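Local coordinates for cortical-lytic enzyme (Clostridium perfringens, PDB 5JIP), which is a muramidase of glycoside hydrolase family 25 involved in hydrolysing spore-cortex peptidoglycan during germination, probably through a lysozyme-type activity, at residues P232-G237 and E312-I317; Y262-N267 and G272-K277. One frame throughout, in Å; residues are numbered along the deposited sequence.

Interaction 1: residues P232-G237 and E312-I317; sequences PSAVTG and ERTEYI
Val-235 and Thr-314 both donate their backbone N-H to a single water, the distance from Val-235 N to its oxygen being 2.9 Å, and the water in turn donates to Glu-312 O at 2.8 Å. Three backbone groups therefore hold it, and the bond from Thr-314 N is the longest of them at 3.2 Å. A direct bond lies beside this bridge: Thr-314 OG1 donates to Val-235 O over 2.6 Å. It meets the carbonyl in its plane and on a lone pair, with a C=O...O angle of 136°. Thr-314 brings its hydroxyl there by setting OG1 opposite its own carbonyl carbon (chi1 -58°), on the side of its backbone N. Ala-234 CB, directed at the other segment, lies 3.7 Å from Thr-314 OG1; this methyl faces a hydroxyl, and the join is mainly polar. Val-235 turns its branches past the joint and onto Trp-251 and Ile-300. Ala-234 and Val-235 of the loop meet the first residue of strand 314-318, an outermost strand of the four-stranded sheet, and Glu-312 just before it; Thr-314 pairs through its backbone with Ile-300 of strand 296-304, while Thr-236 is bonded to Thr-252 just beyond strand 246-250.

Interaction 2: residues Y262-N267 and G272-K277; sequences YNVFVN and GTLPRK
Asn-263 and Thr-273 stand next to each other on one face of the two-stranded ladder, their side chains extended in a common direction, whereas Tyr-262, Val-264 and Leu-274 occupy the other. With Thr-273 OG1 anti to its carbonyl carbon (chi1 -58°), the hydroxyl comes to 2.7 Å from Asn-263 OD1, to which it donates nearly head-on (160° at the oxygen) from a position somewhat above the amide plane. Asn-263 ND2 is bonded to Glu-301; it also bonds Thr-273 OG1 of the second subunit, and Thr-273 OG1 bonds Asn-263 ND2 of that subunit. On the opposite face, Val-264 and Leu-274 meet at a slant, with CG2 of the valine 3.8 Å from CD2 of the leucine; both rest on Trp-251. The Tyr-262 ring turns an edge to Pro-275 O, 3.8 Å from CE1. The Tyr-262 hydroxyl (OH) donates to a water 2.6 Å away, that water donates to Arg-276 O, and the hydroxyl is also bonded to Asn-254 N. Tyr-262 and Leu-274 form a hydrogen-bonded pair, with Leu-274 N 2.8 Å from Tyr-262 O. Val-264 N reaches Gly-272 O at 3.0 Å, but the return bond, Gly-272 N to Val-264 O, is weak at 3.5 Å. Alternating pairs and strand directions 150° apart define an antiparallel beta hairpin at the edge of a sheet, consistent with the C-C' hairpin of a fibronectin type III-like sandwich.

The centres of the two contacts lie 11 Å apart, and both reach the four-stranded sheet: interaction 2 joins strands 269-275 and 259-266 at one edge, and interaction 1 fastens a loop to strand 314-318 at the other. Along the chain 232-237 comes first, the hairpin of interaction 2 follows, and 312-317 comes last. They meet directly: Val-235 CG2 packs 3.9 Å from Tyr-262 CD2, and Arg-313 makes a cation-pi contact with Phe-265. Of the magnesium ligands, Asp-227 and Met-230 precede 232-237, Asp-258 immediately precedes strand 259-266 and Asp-304 ends strand 296-304, consistent with both contacts lying toward the magnesium end of what is probably a fibronectin type III-like sandwich.

Interaction 1: residues P232-G237 and E312-I317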
ATOM      1  N   PRO A 232      -1.911   0.506  12.185  1.00  6.86           N
ATOM      2  CA  PRO A 232      -3.209  -0.181  12.216  1.00  8.31           C
ATOM      3  C   PRO A 232      -3.327  -1.072  13.435  1.00  9.42           C
ATOM      4  O   PRO A 232      -2.328  -1.490  14.038  1.00  9.98           O
ATOM      5  CB  PRO A 232      -3.218  -1.024  10.938  1.00 10.89           C
ATOM      6  CG  PRO A 232      -1.899  -1.006  10.426  1.00  9.11           C
ATOM      7  CD  PRO A 232      -1.030  -0.034  11.139  1.00  8.11           C
ATOM      8  N   SER A 233      -4.578  -1.386  13.764  1.00  9.80           N
ATOM      9  CA  SER A 233      -4.900  -2.332  14.825  1.00 10.87           C
ATOM     10  C   SER A 233      -4.539  -3.756  14.422  1.00  9.99           C
ATOM     11  O   SER A 233      -4.346  -4.082  13.246  1.00  9.07           O
ATOM     12  CB  SER A 233      -6.394  -2.297  15.162  1.00 17.19           C
ATOM     13  OG  SER A 233      -6.813  -1.024  15.625  1.00 21.64           O
ATOM     14  N   ALA A 234      -4.451  -4.619  15.427  1.00 12.18           N
ATOM     15  CA  ALA A 234      -4.323  -6.045  15.163  1.00 11.47           C
ATOM     16  C   ALA A 234      -5.508  -6.531  14.338  1.00  8.86           C
ATOM     17  O   ALA A 234      -6.621  -6.006  14.422  1.00 10.08           O
ATOM     18  CB  ALA A 234      -4.243  -6.839  16.459  1.00 15.74           C
ATOM     19  N   VAL A 235      -5.255  -7.547  13.530  1.00 10.14           N
ATOM     20  CA  VAL A 235      -6.320  -8.148  12.739  1.00  7.74           C
ATOM     21  C   VAL A 235      -7.254  -8.936  13.660  1.00  8.48           C
ATOM     22  O   VAL A 235      -6.822  -9.555  14.630  1.00  9.22           O
ATOM     23  CB  VAL A 235      -5.706  -9.048  11.650  1.00  7.75           C
ATOM     24  CG1 VAL A 235      -6.791  -9.797  10.834  1.00 10.26           C
ATOM     25  CG2 VAL A 235      -4.754  -8.223  10.725  1.00  9.70           C
ATOM     26  N   THR A 236      -8.537  -8.945  13.329  1.00  8.66           N
ATOM     27  CA  THR A 236      -9.515  -9.697  14.101  1.00 15.61           C
ATOM     28  C   THR A 236     -10.184 -10.727  13.210  1.00 16.32           C
ATOM     29  O   THR A 236     -10.117 -10.649  11.980  1.00 13.61           O
ATOM     30  CB  THR A 236     -10.582  -8.787  14.724  1.00 12.37           C
ATOM     31  OG1 THR A 236     -11.438  -8.252  13.714  1.00 15.74           O
ATOM     32  CG2 THR A 236      -9.898  -7.638  15.492  1.00 19.42           C
ATOM     33  N   GLY A 237     -10.822 -11.703  13.852  1.00 16.93           N
ATOM     34  CA  GLY A 237     -11.577 -12.715  13.132  1.00 15.68           C
ATOM     35  C   GLY A 237     -10.734 -13.673  12.322  1.00 12.22           C
ATOM     36  O   GLY A 237     -11.226 -14.241  11.339  1.00 13.77           O
ATOM     37  N   GLU A 312       0.916  -6.184  17.196  1.00 14.39           N
ATOM     38  CA  GLU A 312       0.942  -7.613  17.442  1.00 16.34           C
ATOM     39  C   GLU A 312       0.407  -8.354  16.218  1.00 12.23           C
ATOM     40  O   GLU A 312      -0.494  -7.877  15.520  1.00 11.87           O
ATOM     41  CB  GLU A 312       0.096  -7.983  18.686  1.00 19.45           C
ATOM     42  CG  GLU A 312       0.422  -7.162  19.962  1.00 24.15           C
ATOM     43  CD  GLU A 312       1.844  -7.356  20.499  1.00 33.14           C
ATOM     44  OE1 GLU A 312       2.567  -8.270  20.033  1.00 35.54           O
ATOM     45  OE2 GLU A 312       2.248  -6.581  21.401  1.00 39.12           O
ATOM     46  N   ARG A 313       0.959  -9.537  15.977  1.00 13.46           N
ATOM     47  CA  ARG A 313       0.449 -10.431  14.940  1.00 15.10           C
ATOM     48  C   ARG A 313      -0.582 -11.376  15.542  1.00 20.21           C
ATOM     49  O   ARG A 313      -0.247 -12.226  16.370  1.00 18.65           O
ATOM     50  CB  ARG A 313       1.581 -11.215  14.303  1.00 13.19           C
ATOM     51  CG  ARG A 313       2.505 -10.352  13.500  1.00 12.41           C
ATOM     52  CD  ARG A 313       3.513 -11.189  12.792  1.00 14.89           C
ATOM     53  NE  ARG A 313       4.395 -10.367  11.977  1.00 13.70           N
ATOM     54  CZ  ARG A 313       5.541 -10.789  11.468  1.00 13.79           C
ATOM     55  NH1 ARG A 313       5.932 -12.042  11.666  1.00 13.72           N
ATOM     56  NH2 ARG A 313       6.285  -9.957  10.752  1.00  9.92           N
ATOM     57  N   THR A 314      -1.828 -11.232  15.117  1.00 14.02           N
ATOM     58  CA  THR A 314      -2.868 -12.168  15.510  1.00 14.44           C
ATOM     59  C   THR A 314      -2.517 -13.555  14.998  1.00 15.24           C
ATOM     60  O   THR A 314      -2.025 -13.715  13.878  1.00 11.65           O
ATOM     61  CB  THR A 314      -4.211 -11.717  14.952  1.00 12.53           C
ATOM     62  OG1 THR A 314      -4.521 -10.397  15.430  1.00 18.33           O
ATOM     63  CG2 THR A 314      -5.323 -12.677  15.353  1.00 16.65           C
ATOM     64  N   GLU A 315      -2.763 -14.563  15.832  1.00 16.76           N
ATOM     65  CA  GLU A 315      -2.353 -15.935  15.570  1.00 14.65           C
ATOM     66  C   GLU A 315      -3.563 -16.856  15.525  1.00 18.17           C
ATOM     67  O   GLU A 315      -4.569 -16.624  16.202  1.00 17.48           O
ATOM     68  CB  GLU A 315      -1.449 -16.504  16.662  1.00 18.88           C
ATOM     69  CG  GLU A 315      -0.152 -15.852  16.848  1.00 39.66           C
ATOM     70  CD  GLU A 315       0.594 -16.484  18.009  1.00 23.08           C
ATOM     71  OE1 GLU A 315       0.034 -17.413  18.648  1.00 33.05           O
ATOM     72  OE2 GLU A 315       1.733 -16.062  18.270  1.00 36.70           O
ATOM     73  N   TYR A 316      -3.423 -17.929  14.751  1.00 17.38           N
ATOM     74  CA  TYR A 316      -4.389 -19.018  14.731  1.00 18.47           C
ATOM     75  C   TYR A 316      -3.600 -20.318  14.621  1.00 18.73           C
ATOM     76  O   TYR A 316      -2.861 -20.505  13.652  1.00 18.22           O
ATOM     77  CB  TYR A 316      -5.375 -18.861  13.571  1.00 17.82           C
ATOM     78  CG  TYR A 316      -6.475 -19.886  13.607  1.00 19.84           C
ATOM     79  CD1 TYR A 316      -6.277 -21.152  13.095  1.00 23.79           C
ATOM     80  CD2 TYR A 316      -7.688 -19.595  14.185  1.00 19.13           C
ATOM     81  CE1 TYR A 316      -7.276 -22.105  13.146  1.00 23.54           C
ATOM     82  CE2 TYR A 316      -8.698 -20.530  14.230  1.00 24.82           C
ATOM     83  CZ  TYR A 316      -8.485 -21.789  13.708  1.00 20.48           C
ATOM     84  OH  TYR A 316      -9.478 -22.747  13.758  1.00 24.88           O
ATOM     85  N   ILE A 317      -3.747 -21.210  15.605  1.00 16.98           N
ATOM     86  CA  ILE A 317      -2.980 -22.456  15.657  1.00 22.54           C
ATOM     87  C   ILE A 317      -3.824 -23.579  15.076  1.00 19.69           C
ATOM     88  O   ILE A 317      -4.907 -23.875  15.593  1.00 22.04           O
ATOM     89  CB  ILE A 317      -2.553 -22.812  17.089  1.00 25.45           C
ATOM     90  CG1 ILE A 317      -1.819 -21.638  17.752  1.00 25.96           C
ATOM     91  CG2 ILE A 317      -1.679 -24.059  17.073  1.00 22.24           C
ATOM     92  CD1 ILE A 317      -0.631 -21.162  16.985  1.00 25.46           C
TER
HETATM   93  O   HOH W   1      -2.480  -8.435  13.668  1.00  9.98           O

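Interaction 2: residues Y262-N267 and G272-K277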
ATOM      1  N   TYR A 262      -1.899  -6.542   4.130  1.00  6.32           N
ATOM      2  CA  TYR A 262      -1.606  -7.530   5.152  1.00  5.59           C
ATOM      3  C   TYR A 262      -0.456  -8.397   4.686  1.00  7.22           C
ATOM      4  O   TYR A 262      -0.315  -8.680   3.490  1.00  7.85           O
ATOM      5  CB  TYR A 262      -2.801  -8.454   5.446  1.00  8.29           C
ATOM      6  CG  TYR A 262      -4.121  -7.780   5.646  1.00  6.22           C
ATOM      7  CD1 TYR A 262      -4.909  -7.423   4.560  1.00  6.51           C
ATOM      8  CD2 TYR A 262      -4.617  -7.555   6.929  1.00  7.91           C
ATOM      9  CE1 TYR A 262      -6.121  -6.801   4.741  1.00  8.33           C
ATOM     10  CE2 TYR A 262      -5.819  -6.955   7.123  1.00  6.66           C
ATOM     11  CZ  TYR A 262      -6.591  -6.598   6.042  1.00  7.87           C
ATOM     12  OH  TYR A 262      -7.798  -6.001   6.275  1.00 11.09           O
ATOM     13  N   ASN A 263       0.343  -8.836   5.645  1.00  6.70           N
ATOM     14  CA  ASN A 263       1.294  -9.923   5.470  1.00  6.85           C
ATOM     15  C   ASN A 263       0.846 -11.107   6.320  1.00  9.54           C
ATOM     16  O   ASN A 263       0.493 -10.945   7.494  1.00  7.86           O
ATOM     17  CB  ASN A 263       2.707  -9.520   5.891  1.00  6.68           C
ATOM     18  CG  ASN A 263       3.313  -8.473   4.978  1.00  6.54           C
ATOM     19  OD1 ASN A 263       3.118  -8.493   3.754  1.00  8.42           O
ATOM     20  ND2 ASN A 263       4.006  -7.509   5.574  1.00  6.47           N
ATOM     21  N   VAL A 264       0.921 -12.297   5.729  1.00 12.71           N
ATOM     22  CA  VAL A 264       0.539 -13.553   6.377  1.00  9.99           C
ATOM     23  C   VAL A 264       1.759 -14.452   6.479  1.00 10.40           C
ATOM     24  O   VAL A 264       2.602 -14.492   5.567  1.00  9.44           O
ATOM     25  CB  VAL A 264      -0.592 -14.257   5.605  1.00 13.28           C
ATOM     26  CG1 VAL A 264      -0.912 -15.615   6.220  1.00 14.20           C
ATOM     27  CG2 VAL A 264      -1.829 -13.357   5.588  1.00  9.95           C
ATOM     28  N   PHE A 265       1.834 -15.188   7.583  1.00 10.22           N
ATOM     29  CA  PHE A 265       2.993 -16.016   7.894  1.00 14.87           C
ATOM     30  C   PHE A 265       2.562 -17.408   8.334  1.00 12.72           C
ATOM     31  O   PHE A 265       1.540 -17.563   9.015  1.00 11.37           O
ATOM     32  CB  PHE A 265       3.814 -15.390   8.996  1.00 12.53           C
ATOM     33  CG  PHE A 265       4.309 -13.994   8.673  1.00 13.32           C
ATOM     34  CD1 PHE A 265       3.509 -12.880   8.913  1.00 12.76           C
ATOM     35  CD2 PHE A 265       5.577 -13.809   8.132  1.00 17.39           C
ATOM     36  CE1 PHE A 265       3.972 -11.594   8.615  1.00 13.79           C
ATOM     37  CE2 PHE A 265       6.048 -12.528   7.813  1.00 14.88           C
ATOM     38  CZ  PHE A 265       5.253 -11.422   8.065  1.00 14.11           C
ATOM     39  N   VAL A 266       3.370 -18.403   7.955  1.00 16.37           N
ATOM     40  CA  VAL A 266       3.209 -19.790   8.394  1.00 16.63           C
ATOM     41  C   VAL A 266       4.448 -20.157   9.203  1.00 17.85           C
ATOM     42  O   VAL A 266       5.568 -20.146   8.669  1.00 16.81           O
ATOM     43  CB  VAL A 266       3.022 -20.754   7.211  1.00 17.02           C
ATOM     44  CG1 VAL A 266       2.979 -22.205   7.730  1.00 25.57           C
ATOM     45  CG2 VAL A 266       1.772 -20.423   6.406  1.00 16.51           C
ATOM     46  N   ASN A 267       4.248 -20.473  10.485  1.00 15.76           N
ATOM     47  CA  ASN A 267       5.357 -20.692  11.400  1.00 19.03           C
ATOM     48  C   ASN A 267       6.403 -19.596  11.199  1.00 26.00           C
ATOM     49  O   ASN A 267       7.598 -19.886  11.083  1.00 23.65           O
ATOM     50  CB  ASN A 267       5.975 -22.077  11.189  1.00 21.26           C
ATOM     51  CG  ASN A 267       5.015 -23.220  11.504  1.00 19.41           C
ATOM     52  OD1 ASN A 267       4.122 -23.091  12.346  1.00 16.29           O
ATOM     53  ND2 ASN A 267       5.204 -24.339  10.836  1.00 22.56           N
ATOM     54  N   GLY A 272       2.753 -14.425   2.114  1.00  8.88           N
ATOM     55  CA  GLY A 272       2.222 -13.572   1.070  1.00  7.83           C
ATOM     56  C   GLY A 272       1.837 -12.209   1.596  1.00  7.25           C
ATOM     57  O   GLY A 272       1.706 -11.985   2.806  1.00  9.93           O
ATOM     58  N   THR A 273       1.658 -11.294   0.645  1.00 10.14           N
ATOM     59  CA  THR A 273       1.175  -9.945   0.904  1.00  6.91           C
ATOM     60  C   THR A 273      -0.148  -9.746   0.185  1.00  8.22           C
ATOM     61  O   THR A 273      -0.265 -10.068  -0.999  1.00  7.67           O
ATOM     62  CB  THR A 273       2.196  -8.900   0.451  1.00  7.27           C
ATOM     63  OG1 THR A 273       3.430  -9.132   1.132  1.00  8.34           O
ATOM     64  CG2 THR A 273       1.715  -7.494   0.748  1.00  8.45           C
ATOM     65  N   LEU A 274      -1.144  -9.246   0.908  1.00  4.99           N
ATOM     66  CA  LEU A 274      -2.471  -9.014   0.342  1.00  6.67           C
ATOM     67  C   LEU A 274      -2.768  -7.519   0.324  1.00  6.40           C
ATOM     68  O   LEU A 274      -2.240  -6.773   1.158  1.00  7.23           O
ATOM     69  CB  LEU A 274      -3.558  -9.725   1.150  1.00  8.86           C
ATOM     70  CG  LEU A 274      -3.558 -11.250   1.257  1.00 10.53           C
ATOM     71  CD1 LEU A 274      -3.468 -11.879  -0.124  1.00 15.16           C
ATOM     72  CD2 LEU A 274      -2.466 -11.712   2.189  1.00  8.60           C
ATOM     73  N   PRO A 275      -3.617  -7.045  -0.591  1.00  7.48           N
ATOM     74  CA  PRO A 275      -3.971  -5.624  -0.633  1.00  7.54           C
ATOM     75  C   PRO A 275      -5.074  -5.302   0.383  1.00  6.39           C
ATOM     76  O   PRO A 275      -5.622  -6.174   1.056  1.00  8.17           O
ATOM     77  CB  PRO A 275      -4.450  -5.429  -2.074  1.00  6.67           C
ATOM     78  CG  PRO A 275      -5.091  -6.801  -2.408  1.00  6.69           C
ATOM     79  CD  PRO A 275      -4.195  -7.793  -1.725  1.00  9.68           C
ATOM     80  N   ARG A 276      -5.451  -4.024   0.416  1.00  6.76           N
ATOM     81  CA  ARG A 276      -6.246  -3.482   1.521  1.00  8.63           C
ATOM     82  C   ARG A 276      -7.648  -4.083   1.614  1.00 11.73           C
ATOM     83  O   ARG A 276      -8.209  -4.151   2.719  1.00  7.78           O
ATOM     84  CB  ARG A 276      -6.344  -1.974   1.399  1.00  8.92           C
ATOM     85  CG  ARG A 276      -7.072  -1.528   0.169  1.00 11.33           C
ATOM     86  CD  ARG A 276      -7.045  -0.018  -0.017  1.00 16.37           C
ATOM     87  NE  ARG A 276      -5.714   0.521  -0.299  1.00 27.16           N
ATOM     88  CZ  ARG A 276      -5.487   1.806  -0.578  1.00 39.31           C
ATOM     89  NH1 ARG A 276      -4.244   2.240  -0.808  1.00 27.68           N
ATOM     90  NH2 ARG A 276      -6.511   2.666  -0.626  1.00 30.87           N
ATOM     91  N   LYS A 277      -8.249  -4.489   0.497  1.00  8.49           N
ATOM     92  CA  LYS A 277      -9.601  -5.062   0.548  1.00  8.85           C
ATOM     93  C   LYS A 277      -9.621  -6.572   0.794  1.00 12.74           C
ATOM     94  O   LYS A 277     -10.714  -7.149   0.931  1.00  8.64           O
ATOM     95  CB  LYS A 277     -10.349  -4.774  -0.742  1.00 10.87           C
ATOM     96  CG  LYS A 277     -10.682  -3.314  -0.966  1.00 12.54           C
ATOM     97  CD  LYS A 277     -11.433  -3.149  -2.276  1.00 14.46           C
ATOM     98  CE  LYS A 277     -11.887  -1.710  -2.492  1.00 21.09           C
ATOM     99  NZ  LYS A 277     -10.797  -0.722  -2.311  1.00 28.36           N
TER
HETATM  100  O   HOH W   2      -9.396  -6.004   4.179  1.00  7.03           O